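Local coordinates for phosphoribosyl-aminoimidazole carboxylase (Aspergillus clavatus, PDB 3K5I), which probably catalyses the ATP-dependent carboxylation of 5-aminoimidazole ribonucleotide to N5-carboxyaminoimidazole ribonucleotide, a step of purine biosynthesis, at residues S295-I300 against S331-I336; C303-F308 against L318-Q323; V379-M384 against E388-P393. One frame throughout, in Å; residues are numbered along the deposited sequence.

Interactions 1 and 3 reach neighbouring strands of one antiparallel sheet, 331-337 and 373-380, and their centres lie about 12 Å apart. The I332 O to V379 N distance of 2.7 Å fits a hydrogen bond joining the two strands. Interaction 2, centred about 16 Å from the centre of interaction 1, is nested inside the loop that interaction 1 closes; T299 OG1 meets Q307 N there at 3.0 Å, coupling helix 299-302 to the start of helix 307-315. Interaction 3 follows later in the chain. Interactions 2 and 3 do not touch within the subunit, but in the dimer H390 packs on Q323 of the second subunit, so both belong to surfaces used in assembly.

Interaction 1 (S295-I300 against S331-I336); sequences SGHYTI and SIMLNI
M333 reaches from strand 331-337 to H297. CB leads off the strand toward the turn, and CG stands anti to the backbone N (chi1 175°), coming within 4.4 Å of H297 CB. SD makes the closest approach, 3.9 Å from H297 CB. It also lies 5.0 Å from the centroid of the H297 imidazole, 63° off the ring normal, so this sulfur-aromatic contact is oblique. Bends at the next two torsions carry the terminal CE away from H297. Nearer the start of the strand, S331 OG rests 4.0 Å from Y298 CB, a van der Waals contact. The phenol of Y298 leads away to pack on Y224, P225 and V227 of strand 221-232. One of its faces carries T299 CG2, and S295 O lies in plane at its edge. A type I turn from G296 to T299, closed by T299 N to G296 O at 2.9 Å, presents H297 and Y298 to the strand. H297 further stacks on H376, and its side chain is about 7 Å from bound AIR. The contact joins a turn of the ATP-grasp family region, near the AIR pocket, to a strand of the C-terminal family region in the large antiparallel sheet.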
loop_
_atom_site.group_PDB
_atom_site.type_symbol
_atom_site.label_atom_id
_atom_site.label_comp_id
_atom_site.label_asym_id
_atom_site.label_seq_id
_atom_site.Cartn_x
_atom_site.Cartn_y
_atom_site.Cartn_z
ATOM N N SER A 295 16.674 -3.461 -2.874
ATOM C CA SER A 295 16.827 -2.572 -4.037
ATOM C C SER A 295 15.542 -2.308 -4.760
ATOM O O SER A 295 15.440 -1.363 -5.556
ATOM C CB SER A 295 17.884 -3.090 -5.031
ATOM O OG SER A 295 17.407 -3.757 -6.190
ATOM N N GLY A 296 14.562 -3.162 -4.500
ATOM C CA GLY A 296 13.302 -2.949 -5.192
ATOM C C GLY A 296 12.155 -2.343 -4.390
ATOM O O GLY A 296 11.003 -2.227 -4.878
ATOM N N HIS A 297 12.427 -1.863 -3.188
ATOM C CA HIS A 297 11.292 -1.280 -2.474
ATOM C C HIS A 297 10.544 -0.127 -3.138
ATOM O O HIS A 297 9.305 0.029 -2.918
ATOM C CB HIS A 297 11.648 -0.939 -1.006
ATOM C CG HIS A 297 12.145 -2.099 -0.225
ATOM N ND1 HIS A 297 11.904 -3.393 -0.622
ATOM C CD2 HIS A 297 12.714 -2.169 1.004
ATOM C CE1 HIS A 297 12.395 -4.218 0.288
ATOM N NE2 HIS A 297 12.890 -3.499 1.282
ATOM N N TYR A 298 11.309 0.633 -3.939
ATOM C CA TYR A 298 10.732 1.772 -4.630
ATOM C C TYR A 298 9.602 1.319 -5.573
ATOM O O TYR A 298 8.740 2.124 -6.003
ATOM C CB TYR A 298 11.774 2.570 -5.437
ATOM C CG TYR A 298 12.051 1.848 -6.734
ATOM C CD1 TYR A 298 13.045 0.865 -6.744
ATOM C CD2 TYR A 298 11.303 2.072 -7.893
ATOM C CE1 TYR A 298 13.281 0.157 -7.913
ATOM C CE2 TYR A 298 11.542 1.357 -9.125
ATOM C CZ TYR A 298 12.564 0.398 -9.111
ATOM O OH TYR A 298 12.983 -0.414 -10.187
ATOM N N THR A 299 9.542 0.025 -5.876
ATOM C CA THR A 299 8.496 -0.396 -6.828
ATOM C C THR A 299 7.051 -0.187 -6.384
ATOM O O THR A 299 6.089 -0.078 -7.215
ATOM C CB THR A 299 8.799 -1.812 -7.286
ATOM O OG1 THR A 299 8.899 -2.678 -6.128
ATOM C CG2 THR A 299 10.143 -1.765 -8.059
ATOM N N ILE A 300 6.896 -0.144 -5.059
ATOM C CA ILE A 300 5.575 0.056 -4.467
ATOM C C ILE A 300 4.943 1.331 -4.898
ATOM O O ILE A 300 3.851 1.363 -5.428
ATOM C CB ILE A 300 5.649 0.119 -2.953
ATOM C CG1 ILE A 300 5.975 -1.295 -2.456
ATOM C CG2 ILE A 300 4.237 0.365 -2.467
ATOM C CD1 ILE A 300 6.072 -1.542 -0.896
ATOM N N SER A 331 12.046 8.399 -8.252
ATOM C CA SER A 331 11.969 8.221 -6.808
ATOM C C SER A 331 13.265 7.870 -6.102
ATOM O O SER A 331 14.281 7.481 -6.679
ATOM C CB SER A 331 10.754 7.417 -6.359
ATOM O OG SER A 331 10.703 6.121 -6.921
ATOM N N ILE A 332 13.226 8.086 -4.802
ATOM C CA ILE A 332 14.412 7.808 -4.007
ATOM C C ILE A 332 13.939 7.049 -2.754
ATOM O O ILE A 332 12.954 7.456 -2.122
ATOM C CB ILE A 332 15.117 9.178 -3.547
ATOM C CG1 ILE A 332 15.570 9.966 -4.771
ATOM C CG2 ILE A 332 16.466 8.948 -2.793
ATOM C CD1 ILE A 332 15.876 11.406 -4.428
ATOM N N MET A 333 14.624 5.968 -2.382
ATOM C CA MET A 333 14.229 5.263 -1.155
ATOM C C MET A 333 15.453 5.410 -0.277
ATOM O O MET A 333 16.609 5.223 -0.744
ATOM C CB MET A 333 13.896 3.779 -1.397
ATOM C CG MET A 333 13.577 2.877 -0.148
ATOM S SD MET A 333 14.640 1.387 -0.186
ATOM C CE MET A 333 16.183 2.010 0.202
ATOM N N LEU A 334 15.135 5.747 0.973
ATOM C CA LEU A 334 16.120 5.893 2.045
ATOM C C LEU A 334 15.821 4.815 3.118
ATOM O O LEU A 334 14.669 4.603 3.494
ATOM C CB LEU A 334 16.021 7.301 2.657
ATOM C CG LEU A 334 17.006 7.521 3.819
ATOM C CD1 LEU A 334 18.424 7.874 3.403
ATOM C CD2 LEU A 334 16.493 8.685 4.575
ATOM N N ASN A 335 16.808 4.070 3.601
ATOM C CA ASN A 335 16.501 3.056 4.609
ATOM C C ASN A 335 16.524 3.770 5.932
ATOM O O ASN A 335 17.244 4.736 5.998
ATOM C CB ASN A 335 17.604 1.972 4.683
ATOM C CG ASN A 335 17.245 0.754 3.850
ATOM O OD1 ASN A 335 16.068 0.560 3.495
ATOM N ND2 ASN A 335 18.244 -0.049 3.491
ATOM N N ILE A 336 15.797 3.274 6.933
ATOM C CA ILE A 336 15.786 3.781 8.287
ATOM C C ILE A 336 16.460 2.647 9.036
ATOM O O ILE A 336 15.918 1.581 9.281
ATOM C CB ILE A 336 14.415 3.915 8.829
ATOM C CG1 ILE A 336 13.665 4.961 8.017
ATOM C CG2 ILE A 336 14.491 4.345 10.277
ATOM C CD1 ILE A 336 12.292 4.994 8.538
#

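Interaction 2 (C303-F308 against L318-Q323); sequences CALSQF and LPIPAQ
L305 O is hydrogen-bonded to the hydroxyl of Y224, and a backbone bond to S324 holds the same residue, whose side chain reaches across to I320 and P321. One methyl does the touching. L305 CD1 lies 4.0 Å from I320 CG2 and 4.3 Å from P321 CD, so it meets the branch methyl of one residue and the ring carbon next to the nitrogen of the following one. With L305 CG anti to the carbonyl carbon (chi1 -72°) and CD1 anti to CA, CD1 is the branch that reaches the 318-323 loop. I320 offers CG2 rather than its longer CG1 branch, and the two side chains cross obliquely. R313 of helix 307-315 packs against L305, I320 and P321 alike, and its NH1 is bonded to P319 O. S306 is the N-cap of that helix: its OG receives a weak bond from F308 N, bent to 127°, and its own N is bonded to the D309 carboxylate. On the dimer side, P321 packs on L353 of the second subunit. Methyl and ring carbons alone meet directly here, so the contact is dispersive and without direction, while polar bonds nearby, L305 with S324 and P319 with R313, run to outside residues.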
loop_
_atom_site.group_PDB
_atom_site.type_symbol
_atom_site.label_atom_id
_atom_site.label_comp_id
_atom_site.label_asym_id
_atom_site.label_seq_id
_atom_site.Cartn_x
_atom_site.Cartn_y
_atom_site.Cartn_z
ATOM N N CYS A 303 5.891 1.931 -9.406
ATOM C CA CYS A 303 5.350 1.252 -10.573
ATOM C C CYS A 303 3.972 0.705 -10.277
ATOM O O CYS A 303 3.634 0.610 -9.105
ATOM C CB CYS A 303 6.157 0.003 -10.871
ATOM S SG CYS A 303 7.976 0.066 -10.794
ATOM N N ALA A 304 3.212 0.305 -11.307
ATOM C CA ALA A 304 1.876 -0.263 -11.108
ATOM C C ALA A 304 1.920 -1.579 -10.392
ATOM O O ALA A 304 0.970 -1.731 -9.632
ATOM C CB ALA A 304 0.996 -0.421 -12.384
ATOM N N LEU A 305 2.918 -2.457 -10.638
ATOM C CA LEU A 305 3.013 -3.782 -9.997
ATOM C C LEU A 305 4.297 -3.719 -9.243
ATOM O O LEU A 305 5.338 -3.565 -9.856
ATOM C CB LEU A 305 3.062 -4.992 -10.958
ATOM C CG LEU A 305 1.706 -5.220 -11.597
ATOM C CD1 LEU A 305 1.977 -6.304 -12.618
ATOM C CD2 LEU A 305 0.608 -5.555 -10.550
ATOM N N SER A 306 4.229 -3.836 -7.929
ATOM C CA SER A 306 5.470 -3.771 -7.182
ATOM C C SER A 306 6.114 -5.130 -7.265
ATOM O O SER A 306 5.499 -6.101 -7.720
ATOM C CB SER A 306 5.108 -3.536 -5.701
ATOM O OG SER A 306 4.836 -4.797 -5.216
ATOM N N GLN A 307 7.354 -5.180 -6.798
ATOM C CA GLN A 307 8.100 -6.431 -6.833
ATOM C C GLN A 307 7.385 -7.544 -6.098
ATOM O O GLN A 307 7.585 -8.751 -6.332
ATOM C CB GLN A 307 9.498 -6.236 -6.190
ATOM C CG GLN A 307 9.644 -6.105 -4.636
ATOM C CD GLN A 307 11.123 -6.025 -4.269
ATOM O OE1 GLN A 307 11.924 -6.790 -4.818
ATOM N NE2 GLN A 307 11.511 -5.086 -3.380
ATOM N N PHE A 308 6.665 -7.065 -5.094
ATOM C CA PHE A 308 5.945 -7.925 -4.166
ATOM C C PHE A 308 4.787 -8.458 -4.925
ATOM O O PHE A 308 4.714 -9.662 -4.866
ATOM C CB PHE A 308 5.689 -7.337 -2.752
ATOM C CG PHE A 308 6.931 -6.663 -2.179
ATOM C CD1 PHE A 308 7.182 -5.327 -2.436
ATOM C CD2 PHE A 308 7.844 -7.351 -1.381
ATOM C CE1 PHE A 308 8.332 -4.684 -1.958
ATOM C CE2 PHE A 308 8.984 -6.738 -0.908
ATOM C CZ PHE A 308 9.248 -5.413 -1.224
ATOM N N LEU A 318 0.471 -16.245 -12.476
ATOM C CA LEU A 318 -0.552 -15.241 -12.810
ATOM C C LEU A 318 0.141 -14.252 -13.728
ATOM O O LEU A 318 1.370 -14.126 -13.718
ATOM C CB LEU A 318 -1.154 -14.502 -11.615
ATOM C CG LEU A 318 -1.605 -15.326 -10.435
ATOM C CD1 LEU A 318 -2.514 -14.613 -9.461
ATOM C CD2 LEU A 318 -2.193 -16.571 -11.043
ATOM N N PRO A 319 -0.684 -13.559 -14.504
ATOM C CA PRO A 319 -0.209 -12.605 -15.496
ATOM C C PRO A 319 0.601 -11.461 -14.987
ATOM O O PRO A 319 0.379 -10.916 -13.924
ATOM C CB PRO A 319 -1.492 -11.944 -16.026
ATOM C CG PRO A 319 -2.535 -12.943 -15.806
ATOM C CD PRO A 319 -2.117 -13.867 -14.672
ATOM N N ILE A 320 1.498 -11.010 -15.820
ATOM C CA ILE A 320 2.205 -9.831 -15.376
ATOM C C ILE A 320 2.425 -8.881 -16.569
ATOM O O ILE A 320 3.495 -8.928 -17.210
ATOM C CB ILE A 320 3.504 -10.243 -14.739
ATOM C CG1 ILE A 320 3.172 -11.132 -13.542
ATOM C CG2 ILE A 320 4.361 -8.994 -14.418
ATOM C CD1 ILE A 320 4.410 -11.749 -12.929
ATOM N N PRO A 321 1.451 -8.015 -16.837
ATOM C CA PRO A 321 1.620 -7.041 -17.935
ATOM C C PRO A 321 2.981 -6.330 -17.768
ATOM O O PRO A 321 3.329 -5.827 -16.725
ATOM C CB PRO A 321 0.393 -6.146 -17.811
ATOM C CG PRO A 321 -0.670 -7.015 -16.963
ATOM C CD PRO A 321 0.135 -7.989 -16.144
ATOM N N ALA A 322 3.849 -6.364 -18.772
ATOM C CA ALA A 322 5.197 -5.805 -18.662
ATOM C C ALA A 322 5.149 -4.278 -18.412
ATOM O O ALA A 322 5.960 -3.606 -17.784
ATOM C CB ALA A 322 5.883 -6.052 -20.030
ATOM N N GLN A 323 4.147 -3.660 -18.990
ATOM C CA GLN A 323 3.938 -2.225 -18.843
ATOM C C GLN A 323 3.920 -1.837 -17.351
ATOM O O GLN A 323 4.340 -0.732 -16.988
ATOM C CB GLN A 323 2.504 -1.988 -19.377
ATOM C CG GLN A 323 2.288 -0.738 -20.230
ATOM C CD GLN A 323 1.659 -0.940 -21.616
ATOM O OE1 GLN A 323 0.823 -1.817 -21.900
ATOM N NE2 GLN A 323 2.047 -0.045 -22.498
#

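Interaction 3 (V379-M384 against E388-P393); sequences VTAPTM and ETHIQP
Apolar contacts join V379 to the helix through both of its methyls. CG1 meets H390 CB at 3.8 Å and CG2 meets I391 CD1 at 3.9 Å. V379 CG1 stands anti to the backbone N (chi1 177°), which spreads the two methyls over successive helix residues. At the imidazole of H390, V379 CG1 and T380 O both lie at the edge near the ring plane; T380 O is 4.1 Å from H390 CD2 and also accepts a hydrogen bond from N357 ND2. Of the polar contacts, the hydrogen bond across the segments runs from E388 N to M384 O, the i to i+4 bond of the helix's first turn. It is nearly straight (173°), although the modelled 2.5 Å is doubtfully short. The E388 side chain, extended beyond CG, crosses that of M384 at about a right angle, with OE1 3.5 Å from M384 CG. OE1 also makes a salt bridge to R244, which supplies a charge partner for the carboxylate. T383, at the N-cap, bonds through OG1 to E386 N. Helix 384-399 thus turns back directly after strand 373-380 and lies over the sheet, M384, E388 and I391 all packing on I332 of the adjoining strand 331-337.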
loop_
_atom_site.group_PDB
_atom_site.type_symbol
_atom_site.label_atom_id
_atom_site.label_comp_id
_atom_site.label_asym_id
_atom_site.label_seq_id
_atom_site.Cartn_x
_atom_site.Cartn_y
_atom_site.Cartn_z
ATOM N N VAL A 379 10.472 8.473 -1.579
ATOM C CA VAL A 379 9.969 9.774 -2.101
ATOM C C VAL A 379 9.889 9.841 -3.648
ATOM O O VAL A 379 10.850 9.516 -4.379
ATOM C CB VAL A 379 10.832 10.925 -1.541
ATOM C CG1 VAL A 379 10.432 12.276 -2.094
ATOM C CG2 VAL A 379 10.713 10.921 -0.059
ATOM N N THR A 380 8.732 10.235 -4.177
ATOM C CA THR A 380 8.602 10.293 -5.645
ATOM C C THR A 380 8.592 11.773 -6.108
ATOM O O THR A 380 8.551 12.705 -5.310
ATOM C CB THR A 380 7.236 9.723 -6.004
ATOM O OG1 THR A 380 6.242 10.423 -5.243
ATOM C CG2 THR A 380 7.140 8.307 -5.548
ATOM N N ALA A 381 8.609 11.995 -7.412
ATOM C CA ALA A 381 8.545 13.337 -7.953
ATOM C C ALA A 381 8.610 13.231 -9.463
ATOM O O ALA A 381 9.146 12.253 -10.006
ATOM C CB ALA A 381 9.528 14.296 -7.366
ATOM N N PRO A 382 8.014 14.208 -10.154
ATOM C CA PRO A 382 8.001 14.104 -11.615
ATOM C C PRO A 382 9.426 14.109 -12.147
ATOM O O PRO A 382 9.604 13.677 -13.252
ATOM C CB PRO A 382 7.180 15.310 -12.094
ATOM C CG PRO A 382 6.661 16.030 -10.802
ATOM C CD PRO A 382 6.974 15.113 -9.633
ATOM N N THR A 383 10.405 14.597 -11.367
ATOM C CA THR A 383 11.822 14.679 -11.742
ATOM C C THR A 383 12.733 14.245 -10.581
ATOM O O THR A 383 12.386 14.363 -9.395
ATOM C CB THR A 383 12.287 16.125 -12.134
ATOM O OG1 THR A 383 12.026 16.980 -11.019
ATOM C CG2 THR A 383 11.501 16.705 -13.352
ATOM N N MET A 384 13.937 13.778 -10.901
ATOM C CA MET A 384 14.815 13.314 -9.828
ATOM C C MET A 384 15.192 14.551 -9.034
ATOM O O MET A 384 15.162 14.606 -7.797
ATOM C CB MET A 384 16.066 12.757 -10.549
ATOM C CG MET A 384 16.933 11.774 -9.786
ATOM S SD MET A 384 16.138 10.627 -8.572
ATOM C CE MET A 384 16.326 9.090 -9.626
ATOM N N GLU A 388 15.049 14.633 -5.276
ATOM C CA GLU A 388 16.269 14.846 -4.507
ATOM C C GLU A 388 16.118 16.017 -3.519
ATOM O O GLU A 388 16.544 15.968 -2.356
ATOM C CB GLU A 388 17.394 15.194 -5.431
ATOM C CG GLU A 388 18.105 14.010 -6.052
ATOM C CD GLU A 388 18.868 14.470 -7.288
ATOM O OE1 GLU A 388 19.333 13.632 -8.082
ATOM O OE2 GLU A 388 19.023 15.691 -7.479
ATOM N N THR A 389 15.499 17.085 -3.997
ATOM C CA THR A 389 15.290 18.199 -3.078
ATOM C C THR A 389 14.296 17.917 -1.944
ATOM O O THR A 389 14.414 18.400 -0.802
ATOM C CB THR A 389 14.682 19.303 -3.933
ATOM O OG1 THR A 389 15.605 19.682 -4.967
ATOM C CG2 THR A 389 14.356 20.476 -3.074
ATOM N N HIS A 390 13.249 17.166 -2.250
ATOM C CA HIS A 390 12.287 16.897 -1.184
ATOM C C HIS A 390 12.912 16.060 -0.112
ATOM O O HIS A 390 12.603 16.206 1.067
ATOM C CB HIS A 390 11.219 16.000 -1.692
ATOM C CG HIS A 390 10.196 16.694 -2.532
ATOM N ND1 HIS A 390 10.095 18.070 -2.609
ATOM C CD2 HIS A 390 9.219 16.185 -3.322
ATOM C CE1 HIS A 390 9.111 18.375 -3.438
ATOM N NE2 HIS A 390 8.553 17.253 -3.868
ATOM N N ILE A 391 13.785 15.144 -0.512
ATOM C CA ILE A 391 14.401 14.292 0.497
ATOM C C ILE A 391 15.640 14.802 1.246
ATOM O O ILE A 391 15.955 14.333 2.353
ATOM C CB ILE A 391 14.701 12.893 -0.067
ATOM C CG1 ILE A 391 14.720 11.840 1.022
ATOM C CG2 ILE A 391 16.010 12.904 -0.818
ATOM C CD1 ILE A 391 14.575 10.300 0.487
ATOM N N GLN A 392 16.377 15.741 0.676
ATOM C CA GLN A 392 17.584 16.171 1.416
ATOM C C GLN A 392 17.599 16.347 2.935
ATOM O O GLN A 392 18.416 15.781 3.684
ATOM C CB GLN A 392 18.225 17.409 0.801
ATOM C CG GLN A 392 19.640 17.651 1.324
ATOM C CD GLN A 392 20.515 16.457 1.073
ATOM O OE1 GLN A 392 21.082 16.319 -0.009
ATOM N NE2 GLN A 392 20.600 15.564 2.055
ATOM N N PRO A 393 16.677 17.164 3.406
ATOM C CA PRO A 393 16.581 17.425 4.825
ATOM C C PRO A 393 16.433 16.197 5.726
ATOM O O PRO A 393 16.922 16.157 6.859
ATOM C CB PRO A 393 15.383 18.353 4.919
ATOM C CG PRO A 393 15.053 18.739 3.596
ATOM C CD PRO A 393 15.525 17.684 2.662
#